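Local coordinates for SusD superfamily protein (Bacteroides thetaiotaomicron VPI-5482, PDB 3HDX) that probably binds polysaccharide at the outer membrane as a SusD-family protein, helping the bacterium to take up complex carbohydrates, at residues 202-207 with 218-223; 256-261 with 361-366; 277-282 with 291-296. All blocks are in the same frame, centred on the assembly; numbering follows the deposited sequence. Where two conformers were deposited one is given.

Contact 1. Residues 202-207 with 218-223; sequences VLAHIC and TYSAFI
An antiparallel helical hairpin, built from helices 196-209 and 213-226, holds this contact; such helix pairs are consistent with the TPR-like scaffold to which SusD-family proteins belong. The axes of the two short segments approach to 8.5 Å at an angle of 154°, and Ala204 lies opposite Tyr219 with CA atoms 5.3 Å apart. That close spacing fits the small side chain at the crossing: Ala204 CB packs 3.9 Å from Tyr219 CB and 3.7 Å from Ser220 OG.

Tyr219 makes the largest single contribution, mainly through its ring. With chi1 at -65°, its CG stands anti to the carbonyl carbon, and the ring lies across helix 196-209, with Leu203 over one face and Cys207, one turn on, at its edge. Leu203 CB is offset toward the rim and 4.0 Å from the centroid of the Tyr219 ring, a CH-pi contact; further out, Leu203 CD1 approaches Tyr219 CZ at 4.0 Å. Cys207 SG comes to the same ring quite differently, in its plane, 3.9 Å from Tyr219 CE2. Its direction, 89° off the ring normal, makes this an edge-on sulfur-aromatic contact. A turn beyond Tyr219, Ile223 CD1 just reaches Ala204 CB at 4.5 Å.

Ser220 OG is hydrogen-bonded to Ala216 O in its own helix, so it meets Ala204 as a packing atom with its polar need already served. Leu203 also leans on Leu164 and Ile167 of helix 152-169, which ties the hairpin to the preceding helix. The chemistry implies that the two segments are held by shape and dispersion: the ring is contacted by carbon over one face and by sulfur at its edge, without a polar link between the segments.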
ATOM      1  N   VAL A 202      -6.917   6.290   2.046  1.00 11.09           N
ATOM      2  CA  VAL A 202      -7.409   5.032   2.603  1.00 10.44           C
ATOM      3  C   VAL A 202      -8.910   4.954   2.324  1.00 11.31           C
ATOM      4  O   VAL A 202      -9.406   3.887   1.955  1.00 11.33           O
ATOM      5  CB  VAL A 202      -7.017   4.835   4.100  1.00 10.50           C
ATOM      6  CG1 VAL A 202      -7.508   3.467   4.595  1.00 11.42           C
ATOM      7  CG2 VAL A 202      -5.512   4.975   4.286  1.00 12.45           C
ATOM      8  N   LEU A 203      -9.652   6.043   2.591  1.00 10.43           N
ATOM      9  CA  LEU A 203     -11.105   6.079   2.277  1.00 10.67           C
ATOM     10  C   LEU A 203     -11.372   5.735   0.824  1.00  9.66           C
ATOM     11  O   LEU A 203     -12.226   4.905   0.528  1.00 11.52           O
ATOM     12  CB  LEU A 203     -11.743   7.441   2.615  1.00 11.97           C
ATOM     13  CG  LEU A 203     -12.004   7.713   4.095  1.00 12.55           C
ATOM     14  CD1 LEU A 203     -12.426   9.167   4.228  1.00 13.62           C
ATOM     15  CD2 LEU A 203     -13.121   6.812   4.596  1.00 12.09           C
ATOM     16  N   ALA A 204     -10.633   6.376  -0.082  1.00 10.25           N
ATOM     17  CA  ALA A 204     -10.831   6.120  -1.509  1.00 10.24           C
ATOM     18  C   ALA A 204     -10.675   4.630  -1.843  1.00  9.85           C
ATOM     19  O   ALA A 204     -11.478   4.061  -2.565  1.00 10.73           O
ATOM     20  CB  ALA A 204      -9.856   6.972  -2.375  1.00 10.85           C
ATOM     21  N   HIS A 205      -9.611   4.042  -1.316  1.00  9.44           N
ATOM     22  CA  HIS A 205      -9.345   2.625  -1.545  1.00  9.31           C
ATOM     23  C   HIS A 205     -10.320   1.676  -0.853  1.00 10.50           C
ATOM     24  O   HIS A 205     -10.616   0.608  -1.401  1.00 11.78           O
ATOM     25  CB  HIS A 205      -7.874   2.292  -1.305  1.00 10.58           C
ATOM     26  CG  HIS A 205      -7.013   2.605  -2.483  1.00 11.00           C
ATOM     27  ND1 HIS A 205      -7.133   1.898  -3.664  1.00 11.56           N
ATOM     28  CD2 HIS A 205      -6.012   3.504  -2.667  1.00 12.82           C
ATOM     29  CE1 HIS A 205      -6.252   2.369  -4.531  1.00 12.87           C
ATOM     30  NE2 HIS A 205      -5.571   3.354  -3.961  1.00 12.36           N
ATOM     31  N   ILE A 206     -10.747   1.984   0.378  1.00 10.36           N
ATOM     32  CA  ILE A 206     -11.763   1.161   1.034  1.00 10.59           C
ATOM     33  C   ILE A 206     -13.007   1.162   0.139  1.00 10.68           C
ATOM     34  O   ILE A 206     -13.571   0.105  -0.170  1.00 11.34           O
ATOM     35  CB  ILE A 206     -12.178   1.702   2.417  1.00 10.65           C
ATOM     36  CG1 ILE A 206     -11.037   1.528   3.430  1.00 12.14           C
ATOM     37  CG2 ILE A 206     -13.456   0.990   2.912  1.00 11.02           C
ATOM     38  CD1 ILE A 206     -11.168   2.378   4.743  1.00 11.56           C
ATOM     39  N   CYS A 207     -13.406   2.357  -0.295  1.00 10.84           N
ATOM     40  CA  CYS A 207     -14.606   2.466  -1.134  1.00 11.50           C
ATOM     41  C   CYS A 207     -14.470   1.688  -2.434  1.00 10.34           C
ATOM     42  O   CYS A 207     -15.386   0.973  -2.830  1.00 11.40           O
ATOM     43  CB  CYS A 207     -14.989   3.935  -1.369  1.00 12.00           C
ATOM     44  SG  CYS A 207     -15.477   4.796   0.150  1.00 14.27           S
ATOM     45  N   THR A 218     -15.208  10.644  -5.496  1.00 11.80           N
ATOM     46  CA  THR A 218     -15.204  11.908  -4.739  1.00 11.95           C
ATOM     47  C   THR A 218     -13.938  12.072  -3.897  1.00 10.95           C
ATOM     48  O   THR A 218     -13.309  13.137  -3.868  1.00 11.63           O
ATOM     49  CB  THR A 218     -16.439  11.962  -3.818  1.00 14.46           C
ATOM     50  OG1 THR A 218     -17.613  11.942  -4.641  1.00 18.10           O
ATOM     51  CG2 THR A 218     -16.398  13.239  -2.980  1.00 16.31           C
ATOM     52  N   TYR A 219     -13.554  11.014  -3.217  1.00 12.74           N
ATOM     53  CA  TYR A 219     -12.355  11.071  -2.401  1.00 11.74           C
ATOM     54  C   TYR A 219     -11.079  11.183  -3.224  1.00 12.05           C
ATOM     55  O   TYR A 219     -10.176  11.938  -2.864  1.00 12.63           O
ATOM     56  CB  TYR A 219     -12.265   9.872  -1.438  1.00 11.36           C
ATOM     57  CG  TYR A 219     -13.361   9.823  -0.390  1.00 12.64           C
ATOM     58  CD1 TYR A 219     -13.717  10.964   0.339  1.00 13.24           C
ATOM     59  CD2 TYR A 219     -14.007   8.627  -0.085  1.00 13.32           C
ATOM     60  CE1 TYR A 219     -14.718  10.901   1.312  1.00 14.36           C
ATOM     61  CE2 TYR A 219     -14.974   8.561   0.892  1.00 13.54           C
ATOM     62  CZ  TYR A 219     -15.337   9.703   1.576  1.00 13.65           C
ATOM     63  OH  TYR A 219     -16.296   9.645   2.582  1.00 16.92           O
ATOM     64  N   SER A 220     -10.985  10.440  -4.329  1.00 12.19           N
ATOM     65  CA  SER A 220      -9.813  10.537  -5.212  0.50 10.90           C
ATOM     66  C   SER A 220      -9.715  11.964  -5.770  1.00 12.05           C
ATOM     67  O   SER A 220      -8.627  12.558  -5.842  1.00 12.22           O
ATOM     68  CB  SER A 220      -9.914   9.516  -6.356  0.50 10.36           C
ATOM     69  OG  SER A 220      -9.919   8.180  -5.884  0.50  8.24           O
ATOM     70  N   ALA A 221     -10.863  12.518  -6.171  1.00 11.57           N
ATOM     71  CA  ALA A 221     -10.930  13.908  -6.673  1.00 11.97           C
ATOM     72  C   ALA A 221     -10.426  14.890  -5.618  1.00 12.29           C
ATOM     73  O   ALA A 221      -9.625  15.767  -5.892  1.00 12.65           O
ATOM     74  CB  ALA A 221     -12.366  14.262  -7.120  1.00 13.32           C
ATOM     75  N   PHE A 222     -10.833  14.682  -4.381  1.00 12.05           N
ATOM     76  CA  PHE A 222     -10.450  15.586  -3.302  1.00 12.20           C
ATOM     77  C   PHE A 222      -8.927  15.576  -3.137  1.00 10.75           C
ATOM     78  O   PHE A 222      -8.283  16.609  -2.986  1.00 12.29           O
ATOM     79  CB  PHE A 222     -11.141  15.218  -1.984  1.00 12.13           C
ATOM     80  CG  PHE A 222     -10.960  16.235  -0.920  1.00 12.70           C
ATOM     81  CD1 PHE A 222     -11.867  17.286  -0.810  1.00 13.51           C
ATOM     82  CD2 PHE A 222      -9.874  16.191  -0.067  1.00 12.22           C
ATOM     83  CE1 PHE A 222     -11.683  18.296   0.163  1.00 13.70           C
ATOM     84  CE2 PHE A 222      -9.640  17.205   0.884  1.00 14.15           C
ATOM     85  CZ  PHE A 222     -10.579  18.252   1.011  1.00 14.12           C
ATOM     86  N   ILE A 223      -8.350  14.383  -3.172  1.00 11.59           N
ATOM     87  CA  ILE A 223      -6.905  14.235  -3.072  1.00  9.93           C
ATOM     88  C   ILE A 223      -6.146  14.962  -4.185  1.00 11.31           C
ATOM     89  O   ILE A 223      -5.214  15.730  -3.936  1.00 13.15           O
ATOM     90  CB  ILE A 223      -6.491  12.730  -3.026  1.00 10.52           C
ATOM     91  CG1 ILE A 223      -7.050  12.051  -1.777  1.00 11.93           C
ATOM     92  CG2 ILE A 223      -4.970  12.591  -3.059  1.00 11.41           C
ATOM     93  CD1 ILE A 223      -7.139  10.519  -1.933  1.00 12.81           C
TER

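Contact 2. Residues 256-261 with 361-366; sequences SRILGF and TRLEDI. With EDO (1,2-ethanediol), chain I.
Ser256 begins the contact through its carbonyl: water 1 bridges Ser256 O and Leu363 N, accepting from the latter at 2.8 Å and joining the loop to helix 363-376. Arg257 turns its side chain away, and its carbonyl takes a hydrogen bond from O2 of an ethanediol probably left from crystallisation. Ile258 brings CD1 over the helix start, 3.5 Å from Leu363 N and 4.0 Å from Leu363 CG. Two consecutive residues, Ile258 and Leu259, stand across from the single Thr361, defining a classic beta bulge: Thr361 O receives two weak bonds, from Ile258 N at 3.1 Å, bent to 123°, and from Leu259 N at 3.5 Å, nearly straight at 170°. The return bond, Thr361 N to Leu259 O, is 3.2 Å long and in the carbonyl plane. Gly260 N then donates to O1 of the same ethanediol.

Thr361 has OG1 anti to its backbone N (chi1 -168°), which sends OG1 to the anti lone pair of Asp365 OD2 at 2.6 Å and sets CG2 3.8 Å from Leu259 CB. An alanine here would remove OG1 and CG2, and would probably cost Asp365 one of its donors and thin the packing on Leu259 and Ile258. Asp365 also has a salt bridge to Arg420 and a hydrogen bond with His205, and such donors would probably favour its charged form; the strand pair thus leads into a buried polar network.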
ATOM      1  N   SER A 256       5.569  13.521  -2.171  1.00 12.63           N
ATOM      2  CA  SER A 256       4.800  12.760  -3.130  1.00 11.71           C
ATOM      3  C   SER A 256       4.418  11.360  -2.652  1.00 11.76           C
ATOM      4  O   SER A 256       3.578  10.697  -3.296  1.00 13.30           O
ATOM      5  CB  SER A 256       5.502  12.750  -4.484  1.00 12.56           C
ATOM      6  OG  SER A 256       5.583  14.082  -5.020  1.00 13.29           O
ATOM      7  N   ARG A 257       4.994  10.927  -1.528  1.00 11.73           N
ATOM      8  CA  ARG A 257       4.523   9.685  -0.847  1.00 11.43           C
ATOM      9  C   ARG A 257       3.292  10.112  -0.043  1.00 11.98           C
ATOM     10  O   ARG A 257       3.419  10.613   1.081  1.00 13.45           O
ATOM     11  CB  ARG A 257       5.588   9.068   0.020  1.00 12.33           C
ATOM     12  CG  ARG A 257       6.834   8.653  -0.693  1.00 12.95           C
ATOM     13  CD  ARG A 257       7.707   7.791   0.191  1.00 13.52           C
ATOM     14  NE  ARG A 257       8.220   8.522   1.350  1.00 14.26           N
ATOM     15  CZ  ARG A 257       9.405   9.142   1.462  1.00 14.35           C
ATOM     16  NH1 ARG A 257      10.277   9.224   0.448  1.00 13.66           N
ATOM     17  NH2 ARG A 257       9.725   9.730   2.613  1.00 14.70           N
ATOM     18  N   ILE A 258       2.113  10.007  -0.650  1.00 11.27           N
ATOM     19  CA  ILE A 258       0.861  10.430   0.001  1.00 12.38           C
ATOM     20  C   ILE A 258       0.626   9.619   1.285  1.00 12.68           C
ATOM     21  O   ILE A 258       0.191  10.188   2.289  1.00 13.83           O
ATOM     22  CB  ILE A 258      -0.328  10.362  -0.966  1.00 12.94           C
ATOM     23  CG1 ILE A 258      -0.130  11.366  -2.094  1.00 13.74           C
ATOM     24  CG2 ILE A 258      -1.698  10.623  -0.221  1.00 13.02           C
ATOM     25  CD1 ILE A 258      -1.182  11.270  -3.183  1.00 13.81           C
ATOM     26  N   LEU A 259       0.923   8.321   1.214  1.00 12.45           N
ATOM     27  CA  LEU A 259       0.910   7.429   2.384  1.00 11.31           C
ATOM     28  C   LEU A 259       2.036   6.425   2.216  1.00 11.64           C
ATOM     29  O   LEU A 259       2.092   5.694   1.201  1.00 12.16           O
ATOM     30  CB  LEU A 259      -0.454   6.727   2.540  1.00 12.11           C
ATOM     31  CG  LEU A 259      -0.772   6.071   3.896  1.00 12.39           C
ATOM     32  CD1 LEU A 259      -2.279   5.766   3.938  1.00 14.84           C
ATOM     33  CD2 LEU A 259       0.004   4.830   4.199  1.00 14.80           C
ATOM     34  N   GLY A 260       2.938   6.388   3.182  1.00 12.99           N
ATOM     35  CA  GLY A 260       4.021   5.424   3.149  1.00 12.88           C
ATOM     36  C   GLY A 260       4.674   5.276   4.495  1.00 14.09           C
ATOM     37  O   GLY A 260       4.248   5.925   5.452  1.00 14.22           O
ATOM     38  N   PHE A 261       5.666   4.379   4.564  1.00 13.49           N
ATOM     39  CA  PHE A 261       6.385   4.057   5.811  1.00 13.44           C
ATOM     40  C   PHE A 261       7.861   3.989   5.506  1.00 15.34           C
ATOM     41  O   PHE A 261       8.285   3.338   4.537  1.00 16.23           O
ATOM     42  CB  PHE A 261       5.895   2.734   6.411  1.00 14.81           C
ATOM     43  CG  PHE A 261       4.438   2.757   6.701  1.00 14.98           C
ATOM     44  CD1 PHE A 261       3.969   3.283   7.899  1.00 15.58           C
ATOM     45  CD2 PHE A 261       3.524   2.351   5.738  1.00 15.17           C
ATOM     46  CE1 PHE A 261       2.574   3.419   8.124  1.00 15.91           C
ATOM     47  CE2 PHE A 261       2.137   2.468   5.969  1.00 15.64           C
ATOM     48  CZ  PHE A 261       1.678   3.000   7.172  1.00 13.77           C
ATOM     49  N   THR A 361       0.583   4.744  -1.468  1.00 12.34           N
ATOM     50  CA  THR A 361      -0.033   5.508  -2.535  1.00 12.55           C
ATOM     51  C   THR A 361       0.710   6.796  -2.825  1.00 12.66           C
ATOM     52  O   THR A 361       1.505   7.310  -2.037  1.00 12.96           O
ATOM     53  CB  THR A 361      -1.526   5.787  -2.251  1.00 13.81           C
ATOM     54  OG1 THR A 361      -2.170   6.299  -3.433  1.00 14.24           O
ATOM     55  CG2 THR A 361      -1.743   6.738  -1.075  1.00 14.30           C
ATOM     56  N   ARG A 362       0.408   7.291  -4.001  1.00 13.34           N
ATOM     57  CA  ARG A 362       0.977   8.465  -4.610  1.00 13.57           C
ATOM     58  C   ARG A 362      -0.015   8.952  -5.668  1.00 12.19           C
ATOM     59  O   ARG A 362      -0.974   8.245  -6.013  1.00 11.40           O
ATOM     60  CB  ARG A 362       2.362   8.176  -5.209  1.00 13.36           C
ATOM     61  CG  ARG A 362       2.407   7.017  -6.213  1.00 12.89           C
ATOM     62  CD  ARG A 362       3.880   6.658  -6.476  1.00 12.40           C
ATOM     63  NE  ARG A 362       4.068   5.521  -7.389  1.00 12.81           N
ATOM     64  CZ  ARG A 362       4.174   5.617  -8.713  1.00 12.82           C
ATOM     65  NH1 ARG A 362       4.010   6.768  -9.342  1.00 13.12           N
ATOM     66  NH2 ARG A 362       4.404   4.531  -9.425  1.00 11.87           N
ATOM     67  N   LEU A 363       0.239  10.140  -6.222  1.00 11.54           N
ATOM     68  CA  LEU A 363      -0.734  10.746  -7.146  0.50 11.39           C
ATOM     69  C   LEU A 363      -1.112   9.888  -8.339  1.00 11.14           C
ATOM     70  O   LEU A 363      -2.273   9.869  -8.758  1.00 11.62           O
ATOM     71  CB  LEU A 363      -0.345  12.165  -7.611  0.50 12.12           C
ATOM     72  CG  LEU A 363      -0.770  13.269  -6.636  0.50 11.45           C
ATOM     73  CD1 LEU A 363      -0.170  14.613  -7.044  0.50 11.36           C
ATOM     74  CD2 LEU A 363      -2.271  13.376  -6.483  0.50 12.65           C
ATOM     75  N   GLU A 364      -0.159   9.130  -8.865  1.00 11.50           N
ATOM     76  CA  GLU A 364      -0.457   8.303 -10.051  1.00 10.82           C
ATOM     77  C   GLU A 364      -1.488   7.209  -9.715  1.00 10.79           C
ATOM     78  O   GLU A 364      -2.362   6.879 -10.532  1.00 12.35           O
ATOM     79  CB  GLU A 364       0.813   7.678 -10.658  1.00 11.47           C
ATOM     80  CG  GLU A 364       1.802   8.680 -11.296  1.00 12.08           C
ATOM     81  CD  GLU A 364       2.678   9.451 -10.334  1.00 12.06           C
ATOM     82  OE1 GLU A 364       2.569   9.255  -9.087  1.00 12.15           O
ATOM     83  OE2 GLU A 364       3.506  10.228 -10.840  1.00 12.98           O
ATOM     84  N   ASP A 365      -1.339   6.612  -8.536  1.00 10.83           N
ATOM     85  CA  ASP A 365      -2.300   5.606  -8.045  1.00 10.91           C
ATOM     86  C   ASP A 365      -3.710   6.209  -7.963  1.00 10.22           C
ATOM     87  O   ASP A 365      -4.659   5.673  -8.530  1.00 11.60           O
ATOM     88  CB  ASP A 365      -1.881   5.029  -6.703  1.00 10.19           C
ATOM     89  CG  ASP A 365      -2.987   4.206  -6.048  1.00 11.87           C
ATOM     90  OD1 ASP A 365      -3.616   3.378  -6.753  1.00 14.33           O
ATOM     91  OD2 ASP A 365      -3.240   4.410  -4.828  1.00 13.96           O
ATOM     92  N   ILE A 366      -3.808   7.337  -7.256  1.00 11.58           N
ATOM     93  CA  ILE A 366      -5.093   7.982  -7.029  1.00 10.04           C
ATOM     94  C   ILE A 366      -5.737   8.472  -8.343  1.00  9.90           C
ATOM     95  O   ILE A 366      -6.946   8.381  -8.514  1.00 11.10           O
ATOM     96  CB  ILE A 366      -4.974   9.120  -5.993  1.00 11.76           C
ATOM     97  CG1 ILE A 366      -4.497   8.566  -4.622  1.00 12.56           C
ATOM     98  CG2 ILE A 366      -6.296   9.872  -5.825  1.00 12.19           C
ATOM     99  CD1 ILE A 366      -5.342   7.503  -3.976  1.00 13.71           C
TER
HETATM  100  C1  EDO I 608       3.044   9.147   5.608  1.00 21.24           C
HETATM  101  O1  EDO I 608       2.113   8.159   5.330  1.00 17.90           O
HETATM  102  C2  EDO I 608       3.248  10.048   4.442  1.00 20.71           C
HETATM  103  O2  EDO I 608       4.044   9.366   3.467  1.00 20.52           O
HETATM  104  O   HOH W   1       2.076  11.994  -5.127  1.00 11.92           O

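Contact 3. Residues 277-282 with 291-296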
ATOM      1  N   GLU A 277      13.758  -5.019  -2.464  1.00 12.65           N
ATOM      2  CA  GLU A 277      15.132  -5.314  -2.911  1.00 12.63           C
ATOM      3  C   GLU A 277      15.674  -6.669  -2.442  1.00 12.54           C
ATOM      4  O   GLU A 277      16.483  -7.272  -3.128  1.00 14.47           O
ATOM      5  CB  GLU A 277      16.119  -4.233  -2.451  1.00 13.37           C
ATOM      6  CG  GLU A 277      15.919  -2.849  -3.019  1.00 14.74           C
ATOM      7  CD  GLU A 277      15.094  -1.921  -2.152  1.00 16.07           C
ATOM      8  OE1 GLU A 277      14.180  -2.375  -1.445  1.00 15.87           O
ATOM      9  OE2 GLU A 277      15.358  -0.718  -2.179  1.00 16.17           O
ATOM     10  N   GLN A 278      15.269  -7.135  -1.265  1.00 14.58           N
ATOM     11  CA  GLN A 278      15.663  -8.466  -0.790  1.00 14.85           C
ATOM     12  C   GLN A 278      15.256  -9.566  -1.792  1.00 15.62           C
ATOM     13  O   GLN A 278      16.018 -10.550  -2.019  1.00 17.70           O
ATOM     14  CB  GLN A 278      15.074  -8.746   0.589  1.00 16.95           C
ATOM     15  CG  GLN A 278      15.656  -7.862   1.675  1.00 19.97           C
ATOM     16  CD  GLN A 278      14.893  -7.855   3.010  1.00 22.66           C
ATOM     17  OE1 GLN A 278      13.747  -8.306   3.098  1.00 24.64           O
ATOM     18  NE2 GLN A 278      15.538  -7.294   4.071  1.00 23.54           N
ATOM     19  N   LEU A 279      14.080  -9.381  -2.402  1.00 14.66           N
ATOM     20  CA  LEU A 279      13.553 -10.302  -3.375  1.00 14.69           C
ATOM     21  C   LEU A 279      13.994 -10.038  -4.808  1.00 14.45           C
ATOM     22  O   LEU A 279      14.100 -10.975  -5.585  1.00 14.80           O
ATOM     23  CB  LEU A 279      12.001 -10.293  -3.324  1.00 15.70           C
ATOM     24  CG  LEU A 279      11.349 -10.767  -2.017  1.00 17.24           C
ATOM     25  CD1 LEU A 279       9.840 -10.413  -2.007  1.00 18.70           C
ATOM     26  CD2 LEU A 279      11.594 -12.257  -1.779  1.00 21.08           C
ATOM     27  N   THR A 280      14.264  -8.782  -5.168  1.00 13.25           N
ATOM     28  CA  THR A 280      14.522  -8.433  -6.568  1.00 13.69           C
ATOM     29  C   THR A 280      15.951  -8.168  -6.965  1.00 13.94           C
ATOM     30  O   THR A 280      16.291  -8.429  -8.113  1.00 14.18           O
ATOM     31  CB  THR A 280      13.682  -7.187  -6.949  1.00 13.19           C
ATOM     32  OG1 THR A 280      14.004  -6.105  -6.071  1.00 13.48           O
ATOM     33  CG2 THR A 280      12.156  -7.529  -6.949  1.00 12.38           C
ATOM     34  N   LEU A 281      16.784  -7.637  -6.076  1.00 13.69           N
ATOM     35  CA  LEU A 281      18.124  -7.257  -6.504  1.00 14.74           C
ATOM     36  C   LEU A 281      19.126  -8.399  -6.548  1.00 15.61           C
ATOM     37  O   LEU A 281      19.065  -9.355  -5.788  1.00 16.56           O
ATOM     38  CB  LEU A 281      18.649  -6.072  -5.697  1.00 14.82           C
ATOM     39  CG  LEU A 281      17.843  -4.755  -5.732  1.00 13.31           C
ATOM     40  CD1 LEU A 281      18.688  -3.547  -5.202  1.00 14.65           C
ATOM     41  CD2 LEU A 281      17.243  -4.414  -7.166  1.00 14.50           C
ATOM     42  N   ALA A 282      20.058  -8.252  -7.476  1.00 16.97           N
ATOM     43  CA  ALA A 282      21.180  -9.185  -7.654  1.00 17.35           C
ATOM     44  C   ALA A 282      22.319  -8.397  -8.316  1.00 17.44           C
ATOM     45  O   ALA A 282      22.209  -7.194  -8.557  1.00 16.94           O
ATOM     46  CB  ALA A 282      20.776 -10.376  -8.502  1.00 17.16           C
ATOM     47  N   PRO A 291      18.533 -12.957  -8.707  1.00 17.72           N
ATOM     48  CA  PRO A 291      17.401 -12.391  -7.961  1.00 17.61           C
ATOM     49  C   PRO A 291      16.465 -13.517  -7.497  1.00 16.63           C
ATOM     50  O   PRO A 291      16.392 -14.543  -8.196  1.00 18.98           O
ATOM     51  CB  PRO A 291      16.716 -11.523  -9.020  1.00 17.17           C
ATOM     52  CG  PRO A 291      16.941 -12.207 -10.301  1.00 18.61           C
ATOM     53  CD  PRO A 291      18.360 -12.790 -10.166  1.00 18.80           C
ATOM     54  N   GLU A 292      15.775 -13.371  -6.354  1.00 15.94           N
ATOM     55  CA  GLU A 292      14.806 -14.398  -5.914  0.50 15.06           C
ATOM     56  C   GLU A 292      13.589 -14.388  -6.833  1.00 14.28           C
ATOM     57  O   GLU A 292      13.028 -15.447  -7.143  1.00 14.18           O
ATOM     58  CB  GLU A 292      14.315 -14.238  -4.460  0.50 15.75           C
ATOM     59  CG  GLU A 292      15.363 -14.481  -3.378  0.50 17.91           C
ATOM     60  CD  GLU A 292      16.141 -15.811  -3.499  0.50 19.00           C
ATOM     61  OE1 GLU A 292      15.644 -16.872  -3.977  0.50 19.62           O
ATOM     62  OE2 GLU A 292      17.320 -15.752  -3.118  0.50 20.28           O
ATOM     63  N   ILE A 293      13.191 -13.196  -7.278  1.00 14.19           N
ATOM     64  CA  ILE A 293      12.045 -13.019  -8.193  1.00 14.25           C
ATOM     65  C   ILE A 293      12.422 -11.964  -9.231  1.00 13.75           C
ATOM     66  O   ILE A 293      13.231 -11.094  -8.964  1.00 14.44           O
ATOM     67  CB  ILE A 293      10.722 -12.648  -7.450  1.00 15.00           C
ATOM     68  CG1 ILE A 293      10.740 -11.188  -6.941  1.00 14.73           C
ATOM     69  CG2 ILE A 293      10.414 -13.654  -6.315  1.00 14.51           C
ATOM     70  CD1 ILE A 293       9.454 -10.766  -6.164  1.00 13.21           C
ATOM     71  N   TYR A 294      11.831 -12.054 -10.407  1.00 12.34           N
ATOM     72  CA  TYR A 294      12.150 -11.113 -11.489  1.00 12.31           C
ATOM     73  C   TYR A 294      11.028 -11.101 -12.513  1.00 12.97           C
ATOM     74  O   TYR A 294      10.199 -12.021 -12.547  1.00 14.71           O
ATOM     75  CB  TYR A 294      13.507 -11.481 -12.164  1.00 13.47           C
ATOM     76  CG  TYR A 294      13.493 -12.825 -12.860  1.00 14.62           C
ATOM     77  CD1 TYR A 294      13.674 -14.013 -12.153  1.00 14.53           C
ATOM     78  CD2 TYR A 294      13.341 -12.906 -14.251  1.00 15.27           C
ATOM     79  CE1 TYR A 294      13.644 -15.258 -12.795  1.00 16.43           C
ATOM     80  CE2 TYR A 294      13.320 -14.131 -14.902  1.00 16.75           C
ATOM     81  CZ  TYR A 294      13.475 -15.309 -14.186  1.00 16.25           C
ATOM     82  OH  TYR A 294      13.445 -16.521 -14.870  1.00 19.01           O
ATOM     83  N   ILE A 295      11.002 -10.054 -13.322  1.00 13.79           N
ATOM     84  CA  ILE A 295      10.072  -9.972 -14.448  1.00 14.67           C
ATOM     85  C   ILE A 295      10.835 -10.547 -15.646  1.00 15.08           C
ATOM     86  O   ILE A 295      11.885 -10.012 -16.041  1.00 15.51           O
ATOM     87  CB  ILE A 295       9.586  -8.539 -14.774  1.00 15.21           C
ATOM     88  CG1 ILE A 295       9.121  -7.758 -13.523  1.00 16.58           C
ATOM     89  CG2 ILE A 295       8.425  -8.638 -15.841  1.00 16.18           C
ATOM     90  CD1 ILE A 295       7.870  -8.321 -12.736  1.00 16.51           C
ATOM     91  N   SER A 296      10.344 -11.670 -16.170  1.00 16.13           N
ATOM     92  CA  SER A 296      11.025 -12.309 -17.304  1.00 17.18           C
ATOM     93  C   SER A 296      10.907 -11.455 -18.578  1.00 17.93           C
ATOM     94  O   SER A 296      10.053 -10.564 -18.683  1.00 16.07           O
ATOM     95  CB  SER A 296      10.407 -13.663 -17.591  1.00 18.14           C
ATOM     96  OG  SER A 296       9.108 -13.509 -18.123  1.00 18.70           O
TER
HETATM   97  O   HOH W   2      17.145 -11.129  -4.632  1.00 16.39           O
HETATM   98  O   HOH W   3      14.590  -9.007 -10.150  1.00 14.69           O
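Ile293 is one of the side chains that join the end of helix 276-280 to the short strand 293-294. Its CB carries CG1 in the crowded position between backbone N and carbonyl carbon (chi1 73°), which turns this branch back to the helix end. CG1 there meets two groups, Leu279 O at 3.6 Å and Thr280 CG2 at 3.9 Å. The chain then runs on extended, chi2 -179°, and its tip CD1 rests 3.8 Å from Leu279 CB, crossing that side chain obliquely. Leu54 of helix 52-58 touches both Leu279 and Ile293.

The backbone fixes the same register: Ile293 N donates to Leu279 O over 2.9 Å, in the carbonyl plane, with an N-H...O angle of 151°. Water 3 donates to both Thr280 O and Ile293 O, bridging two acceptors, and water 2 accepts from Glu292 N at 3.1 Å and lies within hydrogen-bonding distance of Gln278 O and Leu281 O. Where the chain leaves the helix, Pro291 CB lies 3.3 Å from Thr280 O, and Pro291 CD packs on Ala282 CB at 3.8 Å.

Strand 293-294 pairs antiparallel with strand 47-48, with backbone bonds between Tyr294 and Thr47 and, just beyond the strands, between Glu292 and Tyr49. The geometry is that of a helix C-terminal end whose late carbonyls, left without a following turn, are taken up by a returning strand and by bridging waters.

Contacts 1 and 2 are one continuous piece of core, their centres 12 Å apart: His205 NE2 of contact 1 lies 2.7 Å from Asp365 OD2 of contact 2, a probable hydrogen bond, and Val202 packs on Leu259. Helix 363-376 of contact 2 packs on both helices of contact 1, Ile366 meeting Ser201, Ser220 and Ile223. Contact 3 joins a different set, helix 276-280 and strand 293-294; it lies farther out, about 19 Å between its centre and the chain's, and touches neither, although most of its touching residues are also buried. The helix hairpin uses apolar and aromatic packing, whereas contacts 2 and 3, where short strands meet helix ends, combine backbone hydrogen bonds, ordered water and aliphatic packing.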